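PDB 2GEF: protease VP4 from Blotched snakehead virus, which cleaves peptide bonds as a viral serine protease with a serine/lysine catalytic dyad, probably processing the birnavirus structural polyprotein of which it is a part. Local coordinates for residues A[57-61]-A[124-128]; A[29-35]-A[46-52]. All blocks are in the same frame, centred on the assembly; numbering follows the deposited sequence.

Interaction 2 (29-35 with 46-52) comes first along the chain and lies near its middle; interaction 1 (57-61 with 124-128) follows in series, about 13 Å away between centres and nearer the periphery. Interaction 2 is a hairpin of strands 31-38 and 43-52 in the mixed sheet, whereas interaction 1 sets the loop leaving strand 43-52 against strand 120-126 of the three-stranded antiparallel sheet. The two meet at N127, whose ND2 probably bonds Y48 OH and comes doubtfully close to E46 OE2. Strand 104-109 also touches both. The hairpin places P34 next to K173 and F33 about 6 Å from S136 (nearest side-chain atoms), whereas interaction 1 lies away from the dyad.

Interaction 1. Residues A[57-61]-A[124-128]; sequences DLMSP and VVWND
V124 meets the loop at L58: with CG1 anti to the backbone N (chi1 176°), that methyl is directed to L58 O, 3.9 Å from V124 CG1. Both residues also pack on F27 of the adjoining strand 22-27. Two residues on, W126 carries most of the contact. Its indole lies against the backbone of S60 in a CH-pi contact: S60 CA sits 3.9 Å from the centroid of the W126 six-membered ring, 17° off the ring normal and so well over the face. S60 CB follows along the same indole, 4.0 Å from W126 CD2. At the far end of the ring system P61 crosses W126 at about a right angle, with P61 CD 3.6 Å from W126 CH2. W126 NE1 and L58 O, 3.7 Å apart, are not bonded directly; a single water joins them, accepting from W126 NE1 (3.1 Å) and donating to L58 O (2.6 Å). N127 turns from the loop to meet the hairpin, and D128 forms a salt bridge with R20. S60 is the N-cap of helix 61-64, its OG weakly bonded to D62 N; a tryptophan of strand 120-126 thus covers a helix start in the S50 peptidase fold.

Interaction 2. Residues A[29-35]-A[46-52]; sequences DGALFPV and ELYIAVR
F33 and Y48 lie opposite each other as a hydrogen-bonded pair in the antiparallel beta hairpin of strands 31-38 and 43-52. Y48 CB lies over the F33 ring, 3.9 Å from its centroid and offset toward the rim, while A50 N and A31 O come at the ring edge. With chi1 at 61°, F33 CG sits between its backbone N and carbonyl carbon, which brings the ring across to Y48 and A50. V35 CG2 rests over the Y48 ring, 3.4 Å from Y48 CD1. On the other face L32 CD2 packs on I49 CB at 3.9 Å, and P34 CB nears L47 CD2; P34 also touches the catalytic K173. Paired backbone bonds hold A31 to A50 and F33 to Y48, Y48 N to F33 O being nearly straight (N-H...O 172°). V35 N bonds E46 O, while the return bond from E46 N to V35 O is weak. G30, whose backbone angles call for glycine, sets CA against I49 CD1 and 2.9 Å from A50 O, a CA-H...O contact. Beyond it the D29 carboxylate stacks flat on the R52 guanidinium, planes 5° apart, without a salt bridge. R52 NH2 bonds A144 O and L147 O instead, and a water bridges D29 OD2 (2.7 Å) to R52 O (2.8 Å).

Interaction 1. Residues A[57-61]-A[124-128]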
ATOM      1  N   ASP A  57      -9.587  13.894  -6.836  1.00 18.12           N
ATOM      2  CA  ASP A  57     -10.037  13.987  -8.242  1.00 19.92           C
ATOM      3  C   ASP A  57      -9.758  12.763  -9.040  1.00 18.24           C
ATOM      4  O   ASP A  57     -10.164  12.690 -10.171  1.00 18.30           O
ATOM      5  CB  ASP A  57      -9.355  15.107  -9.019  1.00 20.93           C
ATOM      6  CG  ASP A  57      -7.843  15.095  -8.910  1.00 21.44           C
ATOM      7  OD1 ASP A  57      -7.360  15.132  -7.790  1.00 23.64           O
ATOM      8  OD2 ASP A  57      -7.157  15.075  -9.946  1.00 25.97           O
ATOM      9  N   LEU A  58      -8.948  11.887  -8.464  1.00 17.70           N
ATOM     10  CA  LEU A  58      -8.422  10.694  -9.114  1.00 17.91           C
ATOM     11  C   LEU A  58      -9.129   9.420  -8.565  1.00 19.38           C
ATOM     12  O   LEU A  58      -9.040   8.334  -9.196  1.00 18.82           O
ATOM     13  CB  LEU A  58      -6.935  10.570  -8.913  1.00 15.61           C
ATOM     14  CG  LEU A  58      -5.961  11.349  -9.813  1.00 20.40           C
ATOM     15  CD1 LEU A  58      -4.562  11.057  -9.321  1.00 11.55           C
ATOM     16  CD2 LEU A  58      -6.075  11.203 -11.341  1.00 13.68           C
HETATM   17  N   MSE A  59      -9.823   9.578  -7.418  1.00 19.92           N
HETATM   18  CA  MSE A  59     -10.654   8.524  -6.814  1.00 22.69           C
HETATM   19  C   MSE A  59     -11.933   8.307  -7.536  1.00 21.68           C
HETATM   20  O   MSE A  59     -12.513   9.296  -8.046  1.00 22.86           O
HETATM   21  CB  MSE A  59     -11.055   8.945  -5.419  1.00 20.35           C
HETATM   22  CG  MSE A  59      -9.767   9.035  -4.497  1.00 27.14           C
HETATM   23 SE   MSE A  59     -10.039   9.638  -2.752  1.00 34.45          SE
HETATM   24  CE  MSE A  59     -10.671   8.021  -2.014  1.00 30.42           C
ATOM     25  N   SER A  60     -12.447   7.073  -7.502  1.00 20.31           N
ATOM     26  CA  SER A  60     -13.934   6.824  -7.716  1.00 21.49           C
ATOM     27  C   SER A  60     -14.806   7.720  -6.776  1.00 19.67           C
ATOM     28  O   SER A  60     -14.350   8.002  -5.637  1.00 20.06           O
ATOM     29  CB  SER A  60     -14.244   5.329  -7.437  1.00 20.26           C
ATOM     30  OG  SER A  60     -15.607   5.108  -7.583  1.00 24.62           O
ATOM     31  N   PRO A  61     -16.039   8.142  -7.188  1.00 20.02           N
ATOM     32  CA  PRO A  61     -16.928   8.889  -6.196  1.00 20.52           C
ATOM     33  C   PRO A  61     -17.343   8.015  -4.945  1.00 21.14           C
ATOM     34  O   PRO A  61     -17.533   8.480  -3.812  1.00 19.49           O
ATOM     35  CB  PRO A  61     -18.155   9.258  -7.046  1.00 21.58           C
ATOM     36  CG  PRO A  61     -17.718   9.118  -8.533  1.00 19.54           C
ATOM     37  CD  PRO A  61     -16.633   8.076  -8.559  1.00 20.01           C
ATOM     38  N   VAL A 124      -3.501   4.462 -12.713  1.00  9.69           N
ATOM     39  CA  VAL A 124      -4.488   4.546 -11.647  1.00  9.65           C
ATOM     40  C   VAL A 124      -5.801   3.987 -12.239  1.00 10.92           C
ATOM     41  O   VAL A 124      -6.157   4.263 -13.326  1.00 11.99           O
ATOM     42  CB  VAL A 124      -4.715   6.043 -11.191  1.00 10.85           C
ATOM     43  CG1 VAL A 124      -5.838   6.281 -10.117  1.00  3.63           C
ATOM     44  CG2 VAL A 124      -3.395   6.737 -10.784  1.00  4.78           C
ATOM     45  N   VAL A 125      -6.508   3.190 -11.490  1.00 13.09           N
ATOM     46  CA  VAL A 125      -7.725   2.553 -11.955  1.00 13.14           C
ATOM     47  C   VAL A 125      -8.856   2.820 -10.903  1.00 13.78           C
ATOM     48  O   VAL A 125      -8.581   3.184  -9.739  1.00 12.12           O
ATOM     49  CB  VAL A 125      -7.505   0.944 -12.195  1.00 13.92           C
ATOM     50  CG1 VAL A 125      -6.669   0.578 -13.528  1.00 10.07           C
ATOM     51  CG2 VAL A 125      -6.998   0.146 -10.916  1.00 12.03           C
ATOM     52  N   TRP A 126     -10.091   2.575 -11.314  1.00 14.04           N
ATOM     53  CA  TRP A 126     -11.205   2.322 -10.420  1.00 15.49           C
ATOM     54  C   TRP A 126     -11.412   0.821 -10.324  1.00 15.95           C
ATOM     55  O   TRP A 126     -11.547   0.099 -11.330  1.00 15.96           O
ATOM     56  CB  TRP A 126     -12.491   2.964 -10.964  1.00 17.41           C
ATOM     57  CG  TRP A 126     -12.447   4.461 -11.083  1.00 20.79           C
ATOM     58  CD1 TRP A 126     -11.319   5.263 -10.956  1.00 21.91           C
ATOM     59  CD2 TRP A 126     -13.530   5.336 -11.384  1.00 20.84           C
ATOM     60  NE1 TRP A 126     -11.667   6.605 -11.120  1.00 25.43           N
ATOM     61  CE2 TRP A 126     -13.023   6.676 -11.343  1.00 24.72           C
ATOM     62  CE3 TRP A 126     -14.895   5.143 -11.618  1.00 26.67           C
ATOM     63  CZ2 TRP A 126     -13.835   7.799 -11.577  1.00 20.72           C
ATOM     64  CZ3 TRP A 126     -15.698   6.265 -11.831  1.00 19.28           C
ATOM     65  CH2 TRP A 126     -15.156   7.561 -11.821  1.00 20.72           C
ATOM     66  N   ASN A 127     -11.429   0.346  -9.086  1.00 16.64           N
ATOM     67  CA  ASN A 127     -11.751  -1.049  -8.726  1.00 17.69           C
ATOM     68  C   ASN A 127     -13.006  -0.697  -7.908  1.00 19.35           C
ATOM     69  O   ASN A 127     -13.102   0.451  -7.437  1.00 22.02           O
ATOM     70  CB  ASN A 127     -10.577  -1.711  -7.861  1.00 13.86           C
ATOM     71  CG  ASN A 127     -10.488  -1.160  -6.420  1.00 14.22           C
ATOM     72  OD1 ASN A 127     -11.426  -0.513  -5.871  1.00  8.45           O
ATOM     73  ND2 ASN A 127      -9.414  -1.498  -5.771  1.00  5.47           N
ATOM     74  N   ASP A 128     -14.010  -1.557  -7.775  1.00 19.33           N
ATOM     75  CA  ASP A 128     -15.251  -1.074  -7.126  1.00 18.43           C
ATOM     76  C   ASP A 128     -15.271  -1.592  -5.684  1.00 18.05           C
ATOM     77  O   ASP A 128     -16.270  -2.014  -5.114  1.00 15.36           O
ATOM     78  CB  ASP A 128     -16.504  -1.432  -7.914  1.00 20.10           C
ATOM     79  CG  ASP A 128     -16.348  -1.176  -9.404  1.00 24.46           C
ATOM     80  OD1 ASP A 128     -16.779  -0.097  -9.871  1.00 27.30           O
ATOM     81  OD2 ASP A 128     -15.778  -2.053 -10.117  1.00 27.80           O
TER
HETATM   82  O   HOH W   1      -9.036   8.034 -11.747  1.00 31.19           O

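Interaction 2. Residues A[29-35]-A[46-52]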
ATOM      1  N   ASP A  29       6.167  11.212  -6.656  1.00 13.71           N
ATOM      2  CA  ASP A  29       6.251  10.673  -5.299  1.00 11.71           C
ATOM      3  C   ASP A  29       5.026   9.861  -4.923  1.00  9.83           C
ATOM      4  O   ASP A  29       4.011  10.108  -5.453  1.00  9.99           O
ATOM      5  CB  ASP A  29       6.512  11.831  -4.217  1.00  9.43           C
ATOM      6  CG  ASP A  29       5.638  13.103  -4.417  1.00 11.96           C
ATOM      7  OD1 ASP A  29       6.090  14.025  -5.091  1.00 21.71           O
ATOM      8  OD2 ASP A  29       4.508  13.270  -3.916  1.00 18.24           O
ATOM      9  N   GLY A  30       5.083   8.994  -3.888  1.00  9.88           N
ATOM     10  CA  GLY A  30       4.024   8.060  -3.560  1.00  8.00           C
ATOM     11  C   GLY A  30       4.664   6.760  -3.100  1.00  9.31           C
ATOM     12  O   GLY A  30       5.812   6.564  -3.313  1.00  8.74           O
ATOM     13  N   ALA A  31       3.947   5.880  -2.386  1.00  8.90           N
ATOM     14  CA  ALA A  31       4.507   4.594  -2.014  1.00  6.77           C
ATOM     15  C   ALA A  31       3.415   3.546  -2.220  1.00  8.16           C
ATOM     16  O   ALA A  31       2.207   3.824  -1.967  1.00  9.64           O
ATOM     17  CB  ALA A  31       5.020   4.583  -0.609  1.00  7.34           C
ATOM     18  N   LEU A  32       3.832   2.389  -2.714  1.00  6.92           N
ATOM     19  CA  LEU A  32       2.963   1.222  -2.942  1.00  8.63           C
ATOM     20  C   LEU A  32       2.868   0.359  -1.756  1.00  7.16           C
ATOM     21  O   LEU A  32       3.860   0.126  -1.026  1.00  5.02           O
ATOM     22  CB  LEU A  32       3.472   0.347  -4.145  1.00  6.76           C
ATOM     23  CG  LEU A  32       3.461   1.172  -5.445  1.00 10.34           C
ATOM     24  CD1 LEU A  32       4.540   0.563  -6.433  1.00  7.97           C
ATOM     25  CD2 LEU A  32       2.001   1.320  -6.239  1.00  7.55           C
ATOM     26  N   PHE A  33       1.653  -0.186  -1.609  1.00  6.68           N
ATOM     27  CA  PHE A  33       1.366  -1.130  -0.595  1.00  7.10           C
ATOM     28  C   PHE A  33       0.243  -2.136  -1.125  1.00  6.97           C
ATOM     29  O   PHE A  33      -0.418  -1.801  -2.052  1.00  7.42           O
ATOM     30  CB  PHE A  33       0.870  -0.449   0.646  1.00  6.56           C
ATOM     31  CG  PHE A  33      -0.438   0.367   0.468  1.00  4.47           C
ATOM     32  CD1 PHE A  33      -1.665  -0.124   0.970  1.00  2.00           C
ATOM     33  CD2 PHE A  33      -0.389   1.729  -0.018  1.00  3.51           C
ATOM     34  CE1 PHE A  33      -2.867   0.654   0.851  1.00  4.84           C
ATOM     35  CE2 PHE A  33      -1.571   2.511  -0.090  1.00 10.27           C
ATOM     36  CZ  PHE A  33      -2.784   2.019   0.380  1.00  5.80           C
ATOM     37  N   PRO A  34       0.157  -3.377  -0.564  1.00  6.29           N
ATOM     38  CA  PRO A  34      -0.869  -4.345  -0.917  1.00  6.85           C
ATOM     39  C   PRO A  34      -2.100  -4.281  -0.163  1.00  6.74           C
ATOM     40  O   PRO A  34      -2.093  -3.825   0.985  1.00  6.72           O
ATOM     41  CB  PRO A  34      -0.142  -5.666  -0.806  1.00  7.35           C
ATOM     42  CG  PRO A  34       0.677  -5.411   0.382  1.00  7.49           C
ATOM     43  CD  PRO A  34       1.241  -4.023   0.188  1.00  6.14           C
ATOM     44  N   VAL A  35      -3.206  -4.532  -0.921  1.00  8.57           N
ATOM     45  CA  VAL A  35      -4.549  -4.462  -0.390  1.00  7.22           C
ATOM     46  C   VAL A  35      -5.306  -5.772  -0.664  1.00  9.61           C
ATOM     47  O   VAL A  35      -5.501  -6.162  -1.841  1.00  6.86           O
ATOM     48  CB  VAL A  35      -5.357  -3.331  -0.924  1.00  8.76           C
ATOM     49  CG1 VAL A  35      -6.908  -3.427  -0.316  1.00  3.23           C
ATOM     50  CG2 VAL A  35      -4.748  -2.012  -0.489  1.00 10.24           C
ATOM     51  N   GLU A  46      -4.244  -6.658  -4.553  1.00  8.05           N
ATOM     52  CA  GLU A  46      -4.029  -5.554  -5.525  1.00 10.45           C
ATOM     53  C   GLU A  46      -2.968  -4.637  -4.931  1.00 10.24           C
ATOM     54  O   GLU A  46      -2.941  -4.473  -3.742  1.00 14.16           O
ATOM     55  CB  GLU A  46      -5.293  -4.681  -5.374  1.00 11.44           C
ATOM     56  CG  GLU A  46      -5.935  -4.264  -6.525  1.00 13.16           C
ATOM     57  CD  GLU A  46      -7.364  -3.816  -6.186  1.00 13.86           C
ATOM     58  OE1 GLU A  46      -8.038  -4.402  -5.270  1.00 16.53           O
ATOM     59  OE2 GLU A  46      -7.828  -2.859  -6.832  1.00 15.32           O
ATOM     60  N   LEU A  47      -2.276  -3.822  -5.722  1.00 13.32           N
ATOM     61  CA  LEU A  47      -1.591  -2.588  -5.189  1.00 12.33           C
ATOM     62  C   LEU A  47      -2.397  -1.376  -5.227  1.00 12.31           C
ATOM     63  O   LEU A  47      -3.256  -1.223  -6.045  1.00 16.29           O
ATOM     64  CB  LEU A  47      -0.342  -2.356  -5.983  1.00 11.71           C
ATOM     65  CG  LEU A  47       0.603  -3.555  -5.776  1.00  8.95           C
ATOM     66  CD1 LEU A  47       1.804  -3.196  -6.625  1.00 10.99           C
ATOM     67  CD2 LEU A  47       1.036  -3.906  -4.380  1.00  6.43           C
ATOM     68  N   TYR A  48      -2.143  -0.523  -4.270  1.00 15.20           N
ATOM     69  CA  TYR A  48      -2.610   0.860  -4.182  1.00 15.14           C
ATOM     70  C   TYR A  48      -1.368   1.686  -3.949  1.00 16.28           C
ATOM     71  O   TYR A  48      -0.358   1.169  -3.449  1.00 19.65           O
ATOM     72  CB  TYR A  48      -3.563   1.091  -2.984  1.00 14.32           C
ATOM     73  CG  TYR A  48      -5.024   0.635  -3.116  1.00 13.52           C
ATOM     74  CD1 TYR A  48      -5.378  -0.633  -3.587  1.00 13.51           C
ATOM     75  CD2 TYR A  48      -6.023   1.460  -2.733  1.00 18.82           C
ATOM     76  CE1 TYR A  48      -6.722  -1.033  -3.688  1.00 16.59           C
ATOM     77  CE2 TYR A  48      -7.350   1.084  -2.854  1.00 10.45           C
ATOM     78  CZ  TYR A  48      -7.713  -0.128  -3.325  1.00 13.15           C
ATOM     79  OH  TYR A  48      -9.152  -0.389  -3.362  1.00 17.25           O
ATOM     80  N   ILE A  49      -1.472   2.943  -4.261  1.00 15.02           N
ATOM     81  CA  ILE A  49      -0.381   3.887  -4.109  1.00 17.29           C
ATOM     82  C   ILE A  49      -0.865   4.900  -3.171  1.00 16.68           C
ATOM     83  O   ILE A  49      -1.967   5.273  -3.352  1.00 18.63           O
ATOM     84  CB  ILE A  49       0.108   4.581  -5.383  1.00 16.67           C
ATOM     85  CG1 ILE A  49       1.495   5.181  -5.049  1.00 11.30           C
ATOM     86  CG2 ILE A  49      -0.956   5.609  -6.022  1.00 20.06           C
ATOM     87  CD1 ILE A  49       2.174   5.756  -6.153  1.00 16.25           C
ATOM     88  N   ALA A  50      -0.137   5.140  -2.072  1.00 17.83           N
ATOM     89  CA  ALA A  50      -0.442   6.281  -1.186  1.00 18.41           C
ATOM     90  C   ALA A  50       0.371   7.482  -1.741  1.00 18.39           C
ATOM     91  O   ALA A  50       1.641   7.346  -1.978  1.00 14.68           O
ATOM     92  CB  ALA A  50       0.065   6.017   0.149  1.00 17.26           C
ATOM     93  N   VAL A  51      -0.316   8.615  -1.915  1.00 16.55           N
ATOM     94  CA  VAL A  51       0.396   9.922  -2.370  1.00 16.51           C
ATOM     95  C   VAL A  51       0.016  10.980  -1.415  1.00 16.50           C
ATOM     96  O   VAL A  51      -1.140  11.077  -0.989  1.00 17.24           O
ATOM     97  CB  VAL A  51       0.036  10.300  -3.862  1.00 15.76           C
ATOM     98  CG1 VAL A  51       1.117  11.384  -4.443  1.00 18.02           C
ATOM     99  CG2 VAL A  51       0.239   9.060  -4.680  1.00 10.03           C
ATOM    100  N   ARG A  52       0.986  11.761  -1.011  1.00 16.65           N
ATOM    101  CA  ARG A  52       0.655  12.990  -0.201  1.00 15.66           C
ATOM    102  C   ARG A  52      -0.121  14.092  -0.943  1.00 16.14           C
ATOM    103  O   ARG A  52       0.068  14.363  -2.121  1.00 14.20           O
ATOM    104  CB  ARG A  52       1.870  13.486   0.613  1.00 16.38           C
ATOM    105  CG  ARG A  52       3.190  13.821  -0.216  1.00 17.69           C
ATOM    106  CD  ARG A  52       4.180  14.728   0.546  1.00 15.89           C
ATOM    107  NE  ARG A  52       5.347  15.129  -0.288  1.00 14.85           N
ATOM    108  CZ  ARG A  52       6.416  14.377  -0.494  1.00 17.35           C
ATOM    109  NH1 ARG A  52       7.369  14.903  -1.201  1.00 29.40           N
ATOM    110  NH2 ARG A  52       6.517  13.082  -0.092  1.00 17.16           N
TER
HETATM  111  O   HOH W   2       2.310  14.809  -3.787  1.00 29.57           O
HETATM  112  O   HOH W   3      -8.192  -5.857  -3.013  1.00 23.44           O